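Local coordinates for protein putative thioesterase (Syntrophus aciditrophicus SB, PDB 3HDU) that is a putative hotdog-fold thioesterase that probably hydrolyses thioesters, as its relatives in the thioesterase superfamily do, at residues I70-F79 / M97-V108. Numbering follows the deposited sequence.
Sequences IDMTAGLAAF and MIGRLSTMSLHV
I98 lays its CD1 over one face of the F79 ring: CD1 lies 4.0 Å from the F79 ring centroid and 25° off the normal, a CH-pi contact displaced toward the rim. The I98 CG1 branch, anti to its backbone N (chi1 -155°), runs across the ring, bringing CG1 within 3.5 Å of F79 CD1. Selenomethionine M97 folds back through bends at chi2 and chi3, so that its CE comes to 3.6 Å from F79 CD1; its selenium approaches the ring obliquely in a Met-aromatic contact. Three residues after I98, L101 CD1 packs at 3.6 Å from F79 CB and equally near the backbone O of G75, while L101 CD2 meets A78 CB.

Polar contact is confined to D71 and T103. T103 OG1 donates to D71 OD1 at 2.7 Å, using the syn lone pair of OD1, on the side of OD2; both residues are buried in an otherwise apolar interface. Beyond it I70 CD1 meets V108 CG1 tip to tip at 3.7 Å, and L106 CD1 touches I70 CG2.

The axis of helix 70-79 passes 9.3 Å from that of strand 101-103, their directions 141° apart. In the hotdog fold the long helix, here 58-85, lies against the antiparallel sheet. Strand 101-110 forms the sheet's edge within the chain, beside strand 146-156, with a classic beta bulge at M104 and S105 opposite S153. Residues 105-108 pair antiparallel with a strand of the second subunit, continuing the sheet across the interface, while helix 7-22 packs V16 against F79.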
ATOM      1  N   ILE A  70      -7.803  17.719   2.005  1.00 72.21           N
ATOM      2  CA  ILE A  70      -7.349  16.604   2.859  1.00 72.09           C
ATOM      3  C   ILE A  70      -5.934  16.879   3.407  1.00 72.91           C
ATOM      4  O   ILE A  70      -5.686  16.682   4.599  1.00 73.43           O
ATOM      5  CB  ILE A  70      -7.429  15.229   2.104  1.00 71.68           C
ATOM      6  CG1 ILE A  70      -8.899  14.814   1.948  1.00 71.51           C
ATOM      7  CG2 ILE A  70      -6.660  14.128   2.838  1.00 70.95           C
ATOM      8  CD1 ILE A  70      -9.131  13.571   1.104  1.00 71.41           C
ATOM      9  N   ASP A  71      -5.042  17.353   2.533  1.00 73.42           N
ATOM     10  CA  ASP A  71      -3.665  17.700   2.900  1.00 73.75           C
ATOM     11  C   ASP A  71      -3.608  18.843   3.922  1.00 74.23           C
ATOM     12  O   ASP A  71      -2.779  18.809   4.837  1.00 74.61           O
ATOM     13  CB  ASP A  71      -2.848  18.078   1.649  1.00 73.77           C
ATOM     14  CG  ASP A  71      -1.352  18.220   1.933  1.00 74.05           C
ATOM     15  OD1 ASP A  71      -0.801  17.422   2.717  1.00 74.12           O
ATOM     16  OD2 ASP A  71      -0.717  19.122   1.352  1.00 74.52           O
HETATM   17  N   MSE A  72      -4.470  19.850   3.746  1.00 74.52           N
HETATM   18  CA  MSE A  72      -4.564  20.989   4.671  1.00 74.89           C
HETATM   19  C   MSE A  72      -5.126  20.574   6.030  1.00 74.03           C
HETATM   20  O   MSE A  72      -4.607  21.007   7.062  1.00 73.93           O
HETATM   21  CB  MSE A  72      -5.423  22.118   4.081  1.00 76.30           C
HETATM   22  CG  MSE A  72      -4.785  22.843   2.899  1.00 77.45           C
HETATM   23 SE   MSE A  72      -3.188  23.839   3.373  0.75 79.47          SE
HETATM   24  CE  MSE A  72      -3.946  25.061   4.659  1.00 79.05           C
ATOM     25  N   THR A  73      -6.190  19.761   6.016  1.00 72.74           N
ATOM     26  CA  THR A  73      -6.807  19.229   7.238  1.00 71.92           C
ATOM     27  C   THR A  73      -5.789  18.387   8.009  1.00 71.86           C
ATOM     28  O   THR A  73      -5.653  18.540   9.229  1.00 71.51           O
ATOM     29  CB  THR A  73      -8.083  18.387   6.937  1.00 71.50           C
ATOM     30  OG1 THR A  73      -9.026  19.181   6.213  1.00 70.87           O
ATOM     31  CG2 THR A  73      -8.742  17.885   8.219  1.00 71.14           C
ATOM     32  N   ALA A  74      -5.076  17.522   7.282  1.00 71.61           N
ATOM     33  CA  ALA A  74      -4.017  16.674   7.860  1.00 71.85           C
ATOM     34  C   ALA A  74      -2.873  17.511   8.459  1.00 71.61           C
ATOM     35  O   ALA A  74      -2.356  17.182   9.529  1.00 71.84           O
ATOM     36  CB  ALA A  74      -3.473  15.704   6.813  1.00 71.02           C
ATOM     37  N   GLY A  75      -2.497  18.584   7.767  1.00 71.47           N
ATOM     38  CA  GLY A  75      -1.455  19.505   8.233  1.00 71.31           C
ATOM     39  C   GLY A  75      -1.783  20.182   9.554  1.00 70.89           C
ATOM     40  O   GLY A  75      -0.907  20.321  10.411  1.00 71.38           O
ATOM     41  N   LEU A  76      -3.042  20.596   9.710  1.00 70.57           N
ATOM     42  CA  LEU A  76      -3.542  21.187  10.955  1.00 70.14           C
ATOM     43  C   LEU A  76      -3.592  20.140  12.074  1.00 70.47           C
ATOM     44  O   LEU A  76      -3.236  20.449  13.207  1.00 71.01           O
ATOM     45  CB  LEU A  76      -4.928  21.811  10.744  1.00 70.07           C
ATOM     46  CG  LEU A  76      -5.619  22.518  11.919  1.00 69.82           C
ATOM     47  CD1 LEU A  76      -4.727  23.576  12.531  1.00 69.61           C
ATOM     48  CD2 LEU A  76      -6.932  23.125  11.461  1.00 69.74           C
ATOM     49  N   ALA A  77      -4.050  18.922  11.761  1.00 70.29           N
ATOM     50  CA  ALA A  77      -4.085  17.814  12.735  1.00 70.02           C
ATOM     51  C   ALA A  77      -2.671  17.429  13.193  1.00 70.12           C
ATOM     52  O   ALA A  77      -2.465  17.127  14.374  1.00 69.89           O
ATOM     53  CB  ALA A  77      -4.809  16.599  12.167  1.00 69.96           C
ATOM     54  N   ALA A  78      -1.716  17.441  12.251  1.00 70.16           N
ATOM     55  CA  ALA A  78      -0.289  17.194  12.530  1.00 70.04           C
ATOM     56  C   ALA A  78       0.246  18.224  13.533  1.00 69.97           C
ATOM     57  O   ALA A  78       0.870  17.846  14.524  1.00 70.35           O
ATOM     58  CB  ALA A  78       0.539  17.229  11.240  1.00 69.86           C
ATOM     59  N   PHE A  79      -0.030  19.506  13.271  1.00 69.70           N
ATOM     60  CA  PHE A  79       0.338  20.627  14.161  1.00 69.63           C
ATOM     61  C   PHE A  79      -0.171  20.448  15.600  1.00 69.82           C
ATOM     62  O   PHE A  79       0.583  20.662  16.553  1.00 69.77           O
ATOM     63  CB  PHE A  79      -0.175  21.967  13.585  1.00 69.59           C
ATOM     64  CG  PHE A  79      -0.083  23.128  14.542  1.00 69.48           C
ATOM     65  CD1 PHE A  79       1.120  23.809  14.714  1.00 69.33           C
ATOM     66  CD2 PHE A  79      -1.208  23.542  15.276  1.00 69.25           C
ATOM     67  CE1 PHE A  79       1.210  24.887  15.608  1.00 69.40           C
ATOM     68  CE2 PHE A  79      -1.130  24.617  16.175  1.00 69.27           C
ATOM     69  CZ  PHE A  79       0.083  25.295  16.340  1.00 69.37           C
HETATM   70  N   MSE A  97       6.962  26.367  14.878  1.00 70.44           N
HETATM   71  CA  MSE A  97       7.041  24.961  14.444  1.00 69.72           C
HETATM   72  C   MSE A  97       6.148  24.627  13.242  1.00 69.95           C
HETATM   73  O   MSE A  97       6.521  23.761  12.442  1.00 70.06           O
HETATM   74  CB  MSE A  97       6.751  24.012  15.636  1.00 69.18           C
HETATM   75  CG  MSE A  97       6.599  22.517  15.323  1.00 68.89           C
HETATM   76 SE   MSE A  97       4.783  22.003  14.758  0.75 68.42          SE
HETATM   77  CE  MSE A  97       3.856  22.313  16.472  1.00 68.64           C
ATOM     78  N   ILE A  98       4.994  25.295  13.114  1.00 69.99           N
ATOM     79  CA  ILE A  98       4.040  25.025  12.010  1.00 70.13           C
ATOM     80  C   ILE A  98       4.628  25.236  10.598  1.00 70.35           C
ATOM     81  O   ILE A  98       4.190  24.587   9.649  1.00 71.33           O
ATOM     82  CB  ILE A  98       2.695  25.811  12.176  1.00 70.04           C
ATOM     83  CG1 ILE A  98       1.548  25.098  11.442  1.00 70.01           C
ATOM     84  CG2 ILE A  98       2.841  27.271  11.738  1.00 69.66           C
ATOM     85  CD1 ILE A  98       0.178  25.709  11.696  1.00 70.01           C
ATOM     86  N   GLY A  99       5.610  26.130  10.478  1.00 70.40           N
ATOM     87  CA  GLY A  99       6.326  26.364   9.224  1.00 70.55           C
ATOM     88  C   GLY A  99       7.269  25.252   8.790  1.00 70.77           C
ATOM     89  O   GLY A  99       7.680  25.233   7.631  1.00 70.68           O
ATOM     90  N   ARG A 100       7.632  24.354   9.712  1.00 71.13           N
ATOM     91  CA  ARG A 100       8.488  23.198   9.410  1.00 71.72           C
ATOM     92  C   ARG A 100       7.695  21.937   9.005  1.00 71.81           C
ATOM     93  O   ARG A 100       8.301  20.967   8.536  1.00 71.96           O
ATOM     94  CB  ARG A 100       9.441  22.908  10.580  1.00 71.92           C
ATOM     95  CG  ARG A 100      10.398  24.072  10.853  1.00 72.18           C
ATOM     96  CD  ARG A 100      11.536  23.708  11.805  1.00 72.57           C
ATOM     97  NE  ARG A 100      11.066  23.317  13.135  1.00 73.08           N
ATOM     98  N   LEU A 101       6.363  21.949   9.172  1.00 71.80           N
ATOM     99  CA  LEU A 101       5.509  20.813   8.773  1.00 71.70           C
ATOM    100  C   LEU A 101       5.470  20.669   7.246  1.00 71.63           C
ATOM    101  O   LEU A 101       5.163  21.631   6.536  1.00 71.92           O
ATOM    102  CB  LEU A 101       4.075  20.945   9.323  1.00 71.46           C
ATOM    103  CG  LEU A 101       3.890  20.708  10.826  1.00 71.43           C
ATOM    104  CD1 LEU A 101       2.499  21.109  11.277  1.00 71.06           C
ATOM    105  CD2 LEU A 101       4.162  19.250  11.184  1.00 71.30           C
ATOM    106  N   SER A 102       5.805  19.472   6.763  1.00 71.51           N
ATOM    107  CA  SER A 102       5.826  19.152   5.329  1.00 71.18           C
ATOM    108  C   SER A 102       5.217  17.774   5.104  1.00 70.96           C
ATOM    109  O   SER A 102       5.452  16.863   5.899  1.00 71.24           O
ATOM    110  CB  SER A 102       7.262  19.179   4.806  1.00 70.91           C
ATOM    111  OG  SER A 102       7.295  19.020   3.402  1.00 70.89           O
ATOM    112  N   THR A 103       4.434  17.633   4.032  1.00 70.83           N
ATOM    113  CA  THR A 103       3.792  16.361   3.685  1.00 70.55           C
ATOM    114  C   THR A 103       4.858  15.386   3.173  1.00 70.24           C
ATOM    115  O   THR A 103       5.655  15.756   2.314  1.00 70.01           O
ATOM    116  CB  THR A 103       2.710  16.520   2.561  1.00 70.55           C
ATOM    117  OG1 THR A 103       1.869  17.645   2.829  1.00 70.77           O
ATOM    118  CG2 THR A 103       1.848  15.268   2.451  1.00 70.53           C
HETATM  119  N   MSE A 104       4.880  14.175   3.730  1.00 70.02           N
HETATM  120  CA  MSE A 104       5.777  13.099   3.287  1.00 70.15           C
HETATM  121  C   MSE A 104       5.054  12.157   2.314  1.00 70.84           C
HETATM  122  O   MSE A 104       5.627  11.773   1.288  1.00 69.90           O
HETATM  123  CB  MSE A 104       6.307  12.295   4.476  1.00 69.84           C
HETATM  124  CG  MSE A 104       7.215  11.139   4.069  1.00 69.58           C
HETATM  125 SE   MSE A 104       8.143  10.350   5.535  0.75 68.91          SE
HETATM  126  CE  MSE A 104       9.260   9.083   4.529  1.00 69.63           C
ATOM    127  N   SER A 105       3.820  11.778   2.665  1.00 71.52           N
ATOM    128  CA  SER A 105       3.004  10.852   1.880  1.00 72.06           C
ATOM    129  C   SER A 105       1.529  11.245   1.944  1.00 72.28           C
ATOM    130  O   SER A 105       1.017  11.482   3.035  1.00 72.42           O
ATOM    131  CB  SER A 105       3.177   9.436   2.433  1.00 72.51           C
ATOM    132  OG  SER A 105       2.474   8.484   1.650  1.00 72.81           O
ATOM    133  N   LEU A 106       0.875  11.323   0.781  1.00 72.41           N
ATOM    134  CA  LEU A 106      -0.552  11.661   0.655  1.00 72.55           C
ATOM    135  C   LEU A 106      -1.250  10.561  -0.152  1.00 72.86           C
ATOM    136  O   LEU A 106      -0.986  10.412  -1.352  1.00 73.24           O
ATOM    137  CB  LEU A 106      -0.725  13.009  -0.052  1.00 72.34           C
ATOM    138  CG  LEU A 106      -2.146  13.481  -0.389  1.00 72.43           C
ATOM    139  CD1 LEU A 106      -2.994  13.618   0.871  1.00 72.68           C
ATOM    140  CD2 LEU A 106      -2.098  14.801  -1.125  1.00 72.58           C
ATOM    141  N   HIS A 107      -2.102   9.784   0.515  1.00 72.62           N
ATOM    142  CA  HIS A 107      -2.889   8.708  -0.097  1.00 72.85           C
ATOM    143  C   HIS A 107      -4.355   9.106   0.040  1.00 72.07           C
ATOM    144  O   HIS A 107      -4.828   9.289   1.156  1.00 72.01           O
ATOM    145  CB  HIS A 107      -2.633   7.388   0.628  1.00 73.79           C
ATOM    146  CG  HIS A 107      -1.295   6.776   0.343  1.00 74.32           C
ATOM    147  ND1 HIS A 107      -1.120   5.415   0.225  1.00 75.16           N
ATOM    148  CD2 HIS A 107      -0.078   7.329   0.125  1.00 74.84           C
ATOM    149  CE1 HIS A 107       0.150   5.155  -0.030  1.00 75.19           C
ATOM    150  NE2 HIS A 107       0.804   6.300  -0.099  1.00 75.05           N
ATOM    151  N   VAL A 108      -5.052   9.264  -1.086  1.00 71.40           N
ATOM    152  CA  VAL A 108      -6.469   9.652  -1.114  1.00 70.39           C
ATOM    153  C   VAL A 108      -7.267   8.685  -1.992  1.00 70.12           C
ATOM    154  O   VAL A 108      -6.905   8.490  -3.148  1.00 70.04           O
ATOM    155  CB  VAL A 108      -6.650  11.106  -1.656  1.00 69.73           C
ATOM    156  CG1 VAL A 108      -8.135  11.495  -1.736  1.00 69.23           C
ATOM    157  CG2 VAL A 108      -5.892  12.101  -0.787  1.00 68.82           C
TER